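Local coordinates for uncharacterized protein ScGH5_18 (Streptomyces cattleya, PDB 7LR8) that probably hydrolyses the beta-1,4 linkage between mannose and N-acetylglucosamine from the core of N-glycans, as a family GH5 glycoside hydrolase, at residues Pro57-Pro60 against Val61-Asn65; Asn92-Gly95 against Leu96-His99; Gln128-Tyr131 against Leu132-Ala136; Ala173-Trp176 against Leu177-Met180. The protein carries 1 engineered substitution. All coordinates share one frame; numbering follows the deposited sequence.

The four contacts follow one another along the first half of a (beta/alpha)8 barrel. Contact 1 is a short helix after strand 52-55, contact 2 the end of strand 90-94 with the loop leading to a sugar-binding histidine, and contacts 3 and 4 are turns of helices 122-139 and 170-187. Centres of contacts 1 and 2 lie about 10 Å apart, those of 2 and 3 about 11 Å, and those of 3 and 4 about 14 Å. A backbone bond from W59 to Q97 and one from the Q97 amide to P57 O join contacts 1 and 2. Y131 OH, bonded to G95 O, ties helix 122-139 to the loop that carries H99, and Q128 ties it to W176.

Contact 1. Residues Pro57-Pro60 against Val61-Asn65; sequences PLWP and VFQPN
The one-turn helix W59-F62, which follows strand 52-55 of the (beta/alpha)8 barrel, is framed by two side-chain pairs: one joins P57, ahead of the helix, to F62 in its last position, and the other joins W59 in the first position to Q63 just beyond the end. L58 occupies the N-cap position, and its carbonyl oxygen accepts the N-H of F62 at 3.0 Å from L58 O to F62 N, with a weak bond from V61 N besides. W59 O likewise receives Q63 N at 2.8 Å, so the turn closes on consecutive carbonyls. The next in line, P60 O, finds a proline nitrogen in P64 where an N-H would be needed, and Q63 has already left helical geometry. Over one face of the F62 ring sits P57 CB, 3.6 Å from the ring centroid and 11° off the normal, a CH-pi contact almost at the centre of the ring. The F62 ring also meets W30 edge-to-face, while Y131 of helix 122-139 packs against W59. W59 and Q63 run side by side, their indole and amide planes 58° apart. Q63 reaches along an extended chain, and its NE2 goes on to R66 O and G127 O. Its OE1 meets the indole N-H at the ring edge, nearly in plane: W59 NE1 lies 2.7 Å from Q63 OE1 along an almost straight bond of 165°.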
loop_
_atom_site.group_PDB
_atom_site.type_symbol
_atom_site.label_atom_id
_atom_site.label_comp_id
_atom_site.label_asym_id
_atom_site.label_seq_id
_atom_site.Cartn_x
_atom_site.Cartn_y
_atom_site.Cartn_z
ATOM N N PRO B 57 6.822 7.325 11.146
ATOM C CA PRO B 57 5.499 7.319 10.512
ATOM C C PRO B 57 5.457 6.289 9.396
ATOM O O PRO B 57 6.481 5.958 8.793
ATOM C CB PRO B 57 5.364 8.735 9.936
ATOM C CG PRO B 57 6.360 9.569 10.641
ATOM C CD PRO B 57 7.462 8.650 11.142
ATOM N N LEU B 58 4.256 5.788 9.116
ATOM C CA LEU B 58 3.990 5.029 7.896
ATOM C C LEU B 58 3.357 6.002 6.905
ATOM O O LEU B 58 2.241 6.480 7.126
ATOM C CB LEU B 58 3.073 3.842 8.157
ATOM C CG LEU B 58 3.706 2.627 8.838
ATOM C CD1 LEU B 58 2.708 1.480 8.911
ATOM C CD2 LEU B 58 4.968 2.194 8.110
ATOM N N TRP B 59 4.089 6.312 5.832
ATOM C CA TRP B 59 3.662 7.344 4.883
ATOM C C TRP B 59 2.254 7.123 4.337
ATOM O O TRP B 59 1.442 8.064 4.410
ATOM C CB TRP B 59 4.719 7.436 3.774
ATOM C CG TRP B 59 4.451 8.484 2.705
ATOM C CD1 TRP B 59 3.759 9.669 2.848
ATOM C CD2 TRP B 59 4.911 8.452 1.348
ATOM N NE1 TRP B 59 3.747 10.352 1.647
ATOM C CE2 TRP B 59 4.433 9.621 0.710
ATOM C CE3 TRP B 59 5.650 7.531 0.596
ATOM C CZ2 TRP B 59 4.701 9.905 -0.626
ATOM C CZ3 TRP B 59 5.921 7.816 -0.731
ATOM C CH2 TRP B 59 5.435 8.989 -1.334
ATOM N N PRO B 60 1.874 5.939 3.825
ATOM C CA PRO B 60 0.490 5.796 3.321
ATOM C C PRO B 60 -0.570 5.951 4.396
ATOM O O PRO B 60 -1.709 6.319 4.079
ATOM C CB PRO B 60 0.457 4.378 2.726
ATOM C CG PRO B 60 1.891 3.944 2.611
ATOM C CD PRO B 60 2.617 4.668 3.703
ATOM N N VAL B 61 -0.244 5.669 5.663
ATOM C CA VAL B 61 -1.209 5.899 6.730
ATOM C C VAL B 61 -1.322 7.387 7.047
ATOM O O VAL B 61 -2.415 7.890 7.340
ATOM C CB VAL B 61 -0.818 5.073 7.967
ATOM C CG1 VAL B 61 -1.708 5.422 9.161
ATOM C CG2 VAL B 61 -0.913 3.600 7.638
ATOM N N PHE B 62 -0.210 8.122 6.969
ATOM C CA PHE B 62 -0.246 9.551 7.251
ATOM C C PHE B 62 -0.798 10.357 6.079
ATOM O O PHE B 62 -1.461 11.378 6.292
ATOM C CB PHE B 62 1.154 10.049 7.615
ATOM C CG PHE B 62 1.527 9.822 9.049
ATOM C CD1 PHE B 62 1.535 8.543 9.592
ATOM C CD2 PHE B 62 1.857 10.894 9.862
ATOM C CE1 PHE B 62 1.887 8.349 10.931
ATOM C CE2 PHE B 62 2.213 10.700 11.184
ATOM C CZ PHE B 62 2.217 9.426 11.716
ATOM N N GLN B 63 -0.558 9.917 4.845
ATOM C CA GLN B 63 -0.963 10.655 3.647
ATOM C C GLN B 63 -1.650 9.692 2.677
ATOM O O GLN B 63 -1.095 9.348 1.629
ATOM C CB GLN B 63 0.248 11.331 2.999
ATOM C CG GLN B 63 -0.109 12.379 1.931
ATOM C CD GLN B 63 1.111 13.124 1.417
ATOM O OE1 GLN B 63 2.237 12.643 1.533
ATOM N NE2 GLN B 63 0.894 14.308 0.851
ATOM N N PRO B 64 -2.868 9.247 3.003
ATOM C CA PRO B 64 -3.513 8.193 2.195
ATOM C C PRO B 64 -3.966 8.671 0.836
ATOM O O PRO B 64 -4.227 7.834 -0.037
ATOM C CB PRO B 64 -4.713 7.776 3.054
ATOM C CG PRO B 64 -5.015 9.034 3.864
ATOM C CD PRO B 64 -3.651 9.573 4.204
ATOM N N ASN B 65 -4.122 9.975 0.670
ATOM C CA ASN B 65 -4.401 10.629 -0.596
ATOM C C ASN B 65 -3.423 11.784 -0.712
ATOM O O ASN B 65 -3.033 12.367 0.296
ATOM C CB ASN B 65 -5.864 11.110 -0.640
ATOM C CG ASN B 65 -6.193 11.880 -1.892
ATOM O OD1 ASN B 65 -5.864 13.052 -2.005
ATOM N ND2 ASN B 65 -6.851 11.219 -2.841
#

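Contact 2. Residues Asn92-Gly95 against Leu96-His99; sequences NVDG and LQGH. With NAG (2-acetamido-2-deoxy-beta-D-glucopyranose), chain D.
The sugar-binding site of this (beta/alpha)8 barrel is reached here through an inverse gamma turn, in which strand 90-94 gives way to a loop and Q97 folds back onto D94 and G95. L96 is the centre of the turn, and Q97 N closes it on G95 O at 3.2 Å. The side chain of Q97 repeats the gesture one residue earlier. Bent at chi2 (73°), it returns its amide to the strand end, where Q97 NE2 donates to D94 O at 3.0 Å. The bond is nearly straight at the hydrogen, yet the donor stands above the D94 carbonyl plane, 69° out of it, and does not approach along a lone pair. The D94 and Q97 side chains lie roughly perpendicular, with Q97 OE1 only 3.2 Å from D94 CB. Both ends of the amide are engaged further: NE2 also gives a bond to P57 O, and OE1 accepts the backbone N-H of N152, one of the glycan-pocket residues. The D94 carboxylate turns instead to a salt bridge with R54 of the neighbouring strand 52-55. After Q97 the chain passes through a cis peptide into G98, in a backbone conformation that suits a residue without a side chain, and so arrives at H99. There ND1 is held by D104, and W113 of the second subunit meets the imidazole. The other ring nitrogen is hydrogen-bonded to the N-acetylglucosamine, whose O3 lies at the ring edge, in plane, 2.8 Å from H99 NE2.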
loop_
_atom_site.group_PDB
_atom_site.type_symbol
_atom_site.label_atom_id
_atom_site.label_comp_id
_atom_site.label_asym_id
_atom_site.label_seq_id
_atom_site.Cartn_x
_atom_site.Cartn_y
_atom_site.Cartn_z
ATOM N N ASN B 92 14.096 12.257 16.540
ATOM C CA ASN B 92 14.262 12.452 15.106
ATOM C C ASN B 92 13.135 11.717 14.391
ATOM O O ASN B 92 12.864 10.556 14.698
ATOM C CB ASN B 92 15.621 11.932 14.628
ATOM C CG ASN B 92 15.640 11.634 13.138
ATOM O OD1 ASN B 92 15.147 10.592 12.691
ATOM N ND2 ASN B 92 16.192 12.554 12.358
ATOM N N VAL B 93 12.478 12.390 13.447
ATOM C CA VAL B 93 11.364 11.789 12.714
ATOM C C VAL B 93 11.816 11.504 11.289
ATOM O O VAL B 93 12.205 12.425 10.562
ATOM C CB VAL B 93 10.126 12.704 12.711
ATOM C CG1 VAL B 93 9.006 12.052 11.892
ATOM C CG2 VAL B 93 9.653 12.987 14.133
ATOM N N ASP B 94 11.719 10.241 10.872
ATOM C CA ASP B 94 11.885 9.881 9.465
ATOM C C ASP B 94 10.554 10.048 8.743
ATOM O O ASP B 94 9.533 9.518 9.187
ATOM C CB ASP B 94 12.362 8.434 9.322
ATOM C CG ASP B 94 13.858 8.285 9.503
ATOM O OD1 ASP B 94 14.390 8.722 10.544
ATOM O OD2 ASP B 94 14.511 7.698 8.613
ATOM N N GLY B 95 10.567 10.751 7.617
ATOM C CA GLY B 95 9.303 11.006 6.954
ATOM C C GLY B 95 8.797 9.935 6.005
ATOM O O GLY B 95 7.729 9.352 6.222
ATOM N N LEU B 96 9.546 9.661 4.938
ATOM C CA LEU B 96 9.025 8.876 3.815
ATOM C C LEU B 96 9.361 7.388 3.961
ATOM O O LEU B 96 10.323 6.881 3.381
ATOM C CB LEU B 96 9.572 9.438 2.509
ATOM C CG LEU B 96 9.077 10.862 2.199
ATOM C CD1 LEU B 96 9.837 11.440 1.022
ATOM C CD2 LEU B 96 7.584 10.843 1.899
ATOM N N GLN B 97 8.525 6.671 4.736
ATOM C CA GLN B 97 8.517 5.201 4.771
ATOM C C GLN B 97 7.232 4.751 4.086
ATOM O O GLN B 97 6.166 4.743 4.703
ATOM C CB GLN B 97 8.578 4.642 6.192
ATOM C CG GLN B 97 9.913 4.825 6.885
ATOM C CD GLN B 97 10.105 6.277 7.287
ATOM O OE1 GLN B 97 11.050 6.927 6.853
ATOM N NE2 GLN B 97 9.182 6.796 8.088
ATOM N N GLY B 98 7.346 4.311 2.838
ATOM C CA GLY B 98 8.636 4.019 2.247
ATOM C C GLY B 98 9.051 2.628 2.675
ATOM O O GLY B 98 8.206 1.759 2.902
ATOM N N HIS B 99 10.347 2.408 2.848
ATOM C CA HIS B 99 10.858 1.078 3.156
ATOM C C HIS B 99 11.074 0.874 4.653
ATOM O O HIS B 99 11.689 1.714 5.316
ATOM C CB HIS B 99 12.173 0.816 2.433
ATOM C CG HIS B 99 12.626 -0.601 2.573
ATOM N ND1 HIS B 99 12.104 -1.611 1.798
ATOM C CD2 HIS B 99 13.477 -1.194 3.449
ATOM C CE1 HIS B 99 12.653 -2.761 2.152
ATOM N NE2 HIS B 99 13.485 -2.535 3.155
HETATM C C1 NAG D . 18.557 -3.932 2.952
HETATM C C2 NAG D . 17.165 -4.227 3.510
HETATM C C3 NAG D . 16.678 -3.061 4.382
HETATM C C4 NAG D . 17.721 -2.681 5.431
HETATM C C5 NAG D . 19.050 -2.423 4.718
HETATM C C6 NAG D . 20.206 -2.070 5.621
HETATM C C7 NAG D . 15.417 -5.537 2.367
HETATM C C8 NAG D . 14.539 -5.629 1.149
HETATM N N2 NAG D . 16.234 -4.479 2.421
HETATM O O1 NAG D . 19.018 -5.055 2.279
HETATM O O3 NAG D . 15.448 -3.402 5.008
HETATM O O4 NAG D . 17.255 -1.523 6.123
HETATM O O5 NAG D . 19.441 -3.610 4.016
HETATM O O6 NAG D . 21.346 -1.696 4.859
HETATM O O7 NAG D . 15.379 -6.379 3.264
#

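Contact 3. Residues Gln128-Tyr131 against Leu132-Ala136; sequences QAEY and LRTLA
E130 and R133 lie side by side on helix 122-139, pointing the same way, and their carboxylate and guanidinium planes differ by only 29°. The arginine grips side-on, one nitrogen to each oxygen: R133 NE meets E130 OE1 at 3.0 Å, and R133 NH2 meets E130 OE2 at 2.7 Å. Both oxygens are approached on their syn side, though somewhat out of the carboxylate plane. E130 starts with CG anti to its own N (chi1 -177°) and then bends at chi2, which carries the carboxylate along the helix to its partner. One turn further, T134 places its hydroxyl beside the backbone. E130 O therefore takes two donors from opposite faces of its plane, T134 N at 2.9 Å and T134 OG1 at 2.7 Å. An alanine at E130 would remove the carboxylate and would probably set the R133 guanidinium free to turn, its charge without this mate. Toward the barrel the helix is mainly apolar. The Y131 ring slants across L135, whose CD1 lies 3.8 Å from Y131 CZ, while the phenol hydroxyl bonds to G95 O. L132 and L135 both reach M148 of strand 145-152. The helix thus divides its chemistry: a bidentate, side-on salt bridge on the partly exposed side, and, at Y131, L132 and L135, apolar contact with a buried hydroxyl bond on the side toward the strands.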
loop_
_atom_site.group_PDB
_atom_site.type_symbol
_atom_site.label_atom_id
_atom_site.label_comp_id
_atom_site.label_asym_id
_atom_site.label_seq_id
_atom_site.Cartn_x
_atom_site.Cartn_y
_atom_site.Cartn_z
ATOM N N GLN B 128 5.035 15.117 -1.342
ATOM C CA GLN B 128 6.034 14.727 -0.338
ATOM C C GLN B 128 6.542 15.938 0.424
ATOM O O GLN B 128 6.713 15.879 1.651
ATOM C CB GLN B 128 7.218 14.026 -0.992
ATOM C CG GLN B 128 6.912 12.705 -1.663
ATOM C CD GLN B 128 8.012 12.343 -2.621
ATOM O OE1 GLN B 128 8.694 13.227 -3.145
ATOM N NE2 GLN B 128 8.211 11.048 -2.848
ATOM N N ALA B 129 6.797 17.045 -0.289
ATOM C CA ALA B 129 7.291 18.259 0.352
ATOM C C ALA B 129 6.282 18.799 1.351
ATOM O O ALA B 129 6.657 19.225 2.450
ATOM C CB ALA B 129 7.630 19.314 -0.710
ATOM N N GLU B 130 4.992 18.791 0.994
ATOM C CA GLU B 130 3.985 19.316 1.913
ATOM C C GLU B 130 3.843 18.423 3.138
ATOM O O GLU B 130 3.631 18.918 4.255
ATOM C CB GLU B 130 2.641 19.464 1.189
ATOM C CG GLU B 130 1.507 20.081 2.019
ATOM C CD GLU B 130 1.835 21.434 2.678
ATOM O OE1 GLU B 130 2.817 22.130 2.310
ATOM O OE2 GLU B 130 1.094 21.793 3.602
ATOM N N TYR B 131 3.963 17.108 2.939
ATOM C CA TYR B 131 3.944 16.151 4.041
ATOM C C TYR B 131 5.091 16.403 5.021
ATOM O O TYR B 131 4.870 16.519 6.231
ATOM C CB TYR B 131 4.007 14.740 3.446
ATOM C CG TYR B 131 4.344 13.601 4.368
ATOM C CD1 TYR B 131 3.492 13.216 5.396
ATOM C CD2 TYR B 131 5.519 12.891 4.193
ATOM C CE1 TYR B 131 3.811 12.136 6.231
ATOM C CE2 TYR B 131 5.854 11.805 5.032
ATOM C CZ TYR B 131 4.993 11.446 6.047
ATOM O OH TYR B 131 5.287 10.373 6.871
ATOM N N LEU B 132 6.321 16.520 4.510
ATOM C CA LEU B 132 7.469 16.739 5.392
ATOM C C LEU B 132 7.382 18.090 6.093
ATOM O O LEU B 132 7.661 18.193 7.293
ATOM C CB LEU B 132 8.778 16.643 4.609
ATOM C CG LEU B 132 9.183 15.292 4.019
ATOM C CD1 LEU B 132 10.481 15.457 3.247
ATOM C CD2 LEU B 132 9.341 14.260 5.125
ATOM N N ARG B 133 6.998 19.139 5.355
ATOM C CA ARG B 133 6.802 20.444 5.966
ATOM C C ARG B 133 5.755 20.385 7.072
ATOM O O ARG B 133 5.918 21.012 8.127
ATOM C CB ARG B 133 6.379 21.452 4.892
ATOM C CG ARG B 133 6.481 22.911 5.346
ATOM C CD ARG B 133 5.582 23.833 4.522
ATOM N NE ARG B 133 4.186 23.429 4.623
ATOM C CZ ARG B 133 3.388 23.734 5.641
ATOM N NH1 ARG B 133 3.835 24.481 6.650
ATOM N NH2 ARG B 133 2.139 23.286 5.646
ATOM N N THR B 134 4.661 19.657 6.827
ATOM C CA THR B 134 3.573 19.558 7.798
ATOM C C THR B 134 4.041 18.869 9.079
ATOM O O THR B 134 3.750 19.338 10.189
ATOM C CB THR B 134 2.390 18.804 7.178
ATOM O OG1 THR B 134 1.810 19.605 6.136
ATOM C CG2 THR B 134 1.298 18.542 8.207
ATOM N N LEU B 135 4.761 17.750 8.947
ATOM C CA LEU B 135 5.273 17.068 10.137
ATOM C C LEU B 135 6.207 17.976 10.917
ATOM O O LEU B 135 6.072 18.123 12.140
ATOM C CB LEU B 135 6.000 15.774 9.755
ATOM C CG LEU B 135 5.145 14.680 9.113
ATOM C CD1 LEU B 135 5.883 13.348 9.155
ATOM C CD2 LEU B 135 3.792 14.568 9.798
ATOM N N ALA B 136 7.166 18.595 10.219
ATOM C CA ALA B 136 8.138 19.453 10.884
ATOM C C ALA B 136 7.464 20.628 11.577
ATOM O O ALA B 136 7.814 20.959 12.713
ATOM C CB ALA B 136 9.180 19.945 9.879
#

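Contact 4. Residues Ala173-Trp176 against Leu177-Met180; sequences AGDW and LRRM. With AE3 (2-(2-ethoxyethoxy)ethanol), chain F.
A173 begins this turn by offering its carbonyl to L177: A173 O accepts L177 N at 2.9 Å, and L177 CG packs 3.4 Å from A173 O. G174 does the same for R178, whose chain bends at chi3 and brings its guanidinium over the glycine carbonyl, with G174 O 3.2 Å above the guanidinium plane and toward its rim. D175 meets the same arginine from another direction. Its OD1 lies near the guanidinium plane, at the edge, 3.6 Å from R178 NH1, a long salt bridge between groups whose planes stand 68° apart. D175 and R178 lie on the exposed side of helix 170-187, which follows strand 145-152 in the (beta/alpha)8 barrel; its inward side is led by W176. With CG anti to N (chi1 -179°), the indole is put where M180 lies over one face: M180 CG makes a CH-pi contact 3.6 Å from the centroid of the six-membered ring, 16° off the normal, while M180 SD, oblique and 4.4 Å from that of the five-membered ring, gives the Met-aromatic contact. L177 CD2 touches W176 CZ3 at 3.8 Å. The indole N-H is taken by Q128 of helix 122-139, and F119 meets the ring edge-to-face. Putting an alanine in place of W176 would probably open a gap beside M180 and L177 and deprive Q128 of its indole partner. Next along, R179 stretches away instead, and R179 NH1 donates to O4 of a bound 2-(2-ethoxyethoxy)ethanol at 3.0 Å.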
loop_
_atom_site.group_PDB
_atom_site.type_symbol
_atom_site.label_atom_id
_atom_site.label_comp_id
_atom_site.label_asym_id
_atom_site.label_seq_id
_atom_site.Cartn_x
_atom_site.Cartn_y
_atom_site.Cartn_z
ATOM N N ALA B 173 18.483 12.990 -8.164
ATOM C CA ALA B 173 18.462 12.603 -6.756
ATOM C C ALA B 173 18.867 13.774 -5.863
ATOM O O ALA B 173 18.213 14.052 -4.847
ATOM C CB ALA B 173 19.381 11.399 -6.528
ATOM N N GLY B 174 19.953 14.462 -6.224
ATOM C CA GLY B 174 20.396 15.603 -5.437
ATOM C C GLY B 174 19.379 16.727 -5.419
ATOM O O GLY B 174 19.142 17.349 -4.378
ATOM N N ASP B 175 18.765 17.006 -6.571
ATOM C CA ASP B 175 17.731 18.036 -6.634
ATOM C C ASP B 175 16.537 17.675 -5.757
ATOM O O ASP B 175 15.987 18.537 -5.059
ATOM C CB ASP B 175 17.288 18.255 -8.083
ATOM C CG ASP B 175 18.309 19.032 -8.906
ATOM O OD1 ASP B 175 19.152 19.735 -8.322
ATOM O OD2 ASP B 175 18.254 18.951 -10.153
ATOM N N TRP B 176 16.121 16.403 -5.783
ATOM C CA TRP B 176 15.009 15.950 -4.952
ATOM C C TRP B 176 15.334 16.104 -3.472
ATOM O O TRP B 176 14.519 16.613 -2.693
ATOM C CB TRP B 176 14.680 14.490 -5.277
ATOM C CG TRP B 176 13.534 13.938 -4.505
ATOM C CD1 TRP B 176 12.197 14.118 -4.770
ATOM C CD2 TRP B 176 13.606 13.115 -3.343
ATOM N NE1 TRP B 176 11.441 13.444 -3.838
ATOM C CE2 TRP B 176 12.282 12.814 -2.955
ATOM C CE3 TRP B 176 14.669 12.588 -2.594
ATOM C CZ2 TRP B 176 11.987 12.033 -1.837
ATOM C CZ3 TRP B 176 14.377 11.788 -1.484
ATOM C CH2 TRP B 176 13.050 11.515 -1.120
ATOM N N LEU B 177 16.526 15.651 -3.068
ATOM C CA LEU B 177 16.935 15.776 -1.675
ATOM C C LEU B 177 16.879 17.228 -1.217
ATOM O O LEU B 177 16.373 17.528 -0.129
ATOM C CB LEU B 177 18.347 15.224 -1.500
ATOM C CG LEU B 177 18.538 13.708 -1.516
ATOM C CD1 LEU B 177 20.040 13.413 -1.441
ATOM C CD2 LEU B 177 17.800 13.080 -0.357
ATOM N N ARG B 178 17.414 18.148 -2.027
ATOM C CA ARG B 178 17.418 19.555 -1.630
ATOM C C ARG B 178 16.000 20.088 -1.483
ATOM O O ARG B 178 15.713 20.877 -0.572
ATOM C CB ARG B 178 18.202 20.391 -2.641
ATOM C CG ARG B 178 19.691 20.426 -2.332
ATOM C CD ARG B 178 20.466 21.228 -3.358
ATOM N NE ARG B 178 20.645 20.469 -4.591
ATOM C CZ ARG B 178 21.727 19.753 -4.875
ATOM N NH1 ARG B 178 21.799 19.091 -6.022
ATOM N NH2 ARG B 178 22.735 19.705 -4.019
ATOM N N ARG B 179 15.097 19.665 -2.370
ATOM C CA ARG B 179 13.708 20.097 -2.266
ATOM C C ARG B 179 13.053 19.541 -1.008
ATOM O O ARG B 179 12.326 20.261 -0.313
ATOM C CB ARG B 179 12.938 19.667 -3.507
ATOM C CG ARG B 179 11.494 20.091 -3.492
ATOM C CD ARG B 179 10.971 20.224 -4.894
ATOM N NE ARG B 179 9.587 20.665 -4.870
ATOM C CZ ARG B 179 8.735 20.491 -5.872
ATOM N NH1 ARG B 179 9.139 19.888 -6.985
ATOM N NH2 ARG B 179 7.487 20.921 -5.755
ATOM N N MET B 180 13.293 18.262 -0.704
ATOM C CA MET B 180 12.751 17.676 0.520
ATOM C C MET B 180 13.280 18.394 1.752
ATOM O O MET B 180 12.514 18.730 2.665
ATOM C CB MET B 180 13.074 16.184 0.590
ATOM C CG MET B 180 12.410 15.341 -0.511
ATOM S SD MET B 180 10.594 15.451 -0.494
ATOM C CE MET B 180 10.326 16.552 -1.871
HETATM C C1 AE3 F . 10.043 22.959 -10.364
HETATM C C2 AE3 F . 9.681 21.947 -11.448
HETATM O O2 AE3 F . 8.666 21.103 -10.988
HETATM C C3 AE3 F . 8.866 19.763 -11.328
HETATM C C4 AE3 F . 9.170 18.968 -10.060
HETATM O O3 AE3 F . 9.967 17.861 -10.372
HETATM C C5 AE3 F . 10.231 17.020 -9.283
HETATM C C6 AE3 F . 11.630 17.300 -8.734
HETATM O O4 AE3 F . 11.565 18.311 -7.766
#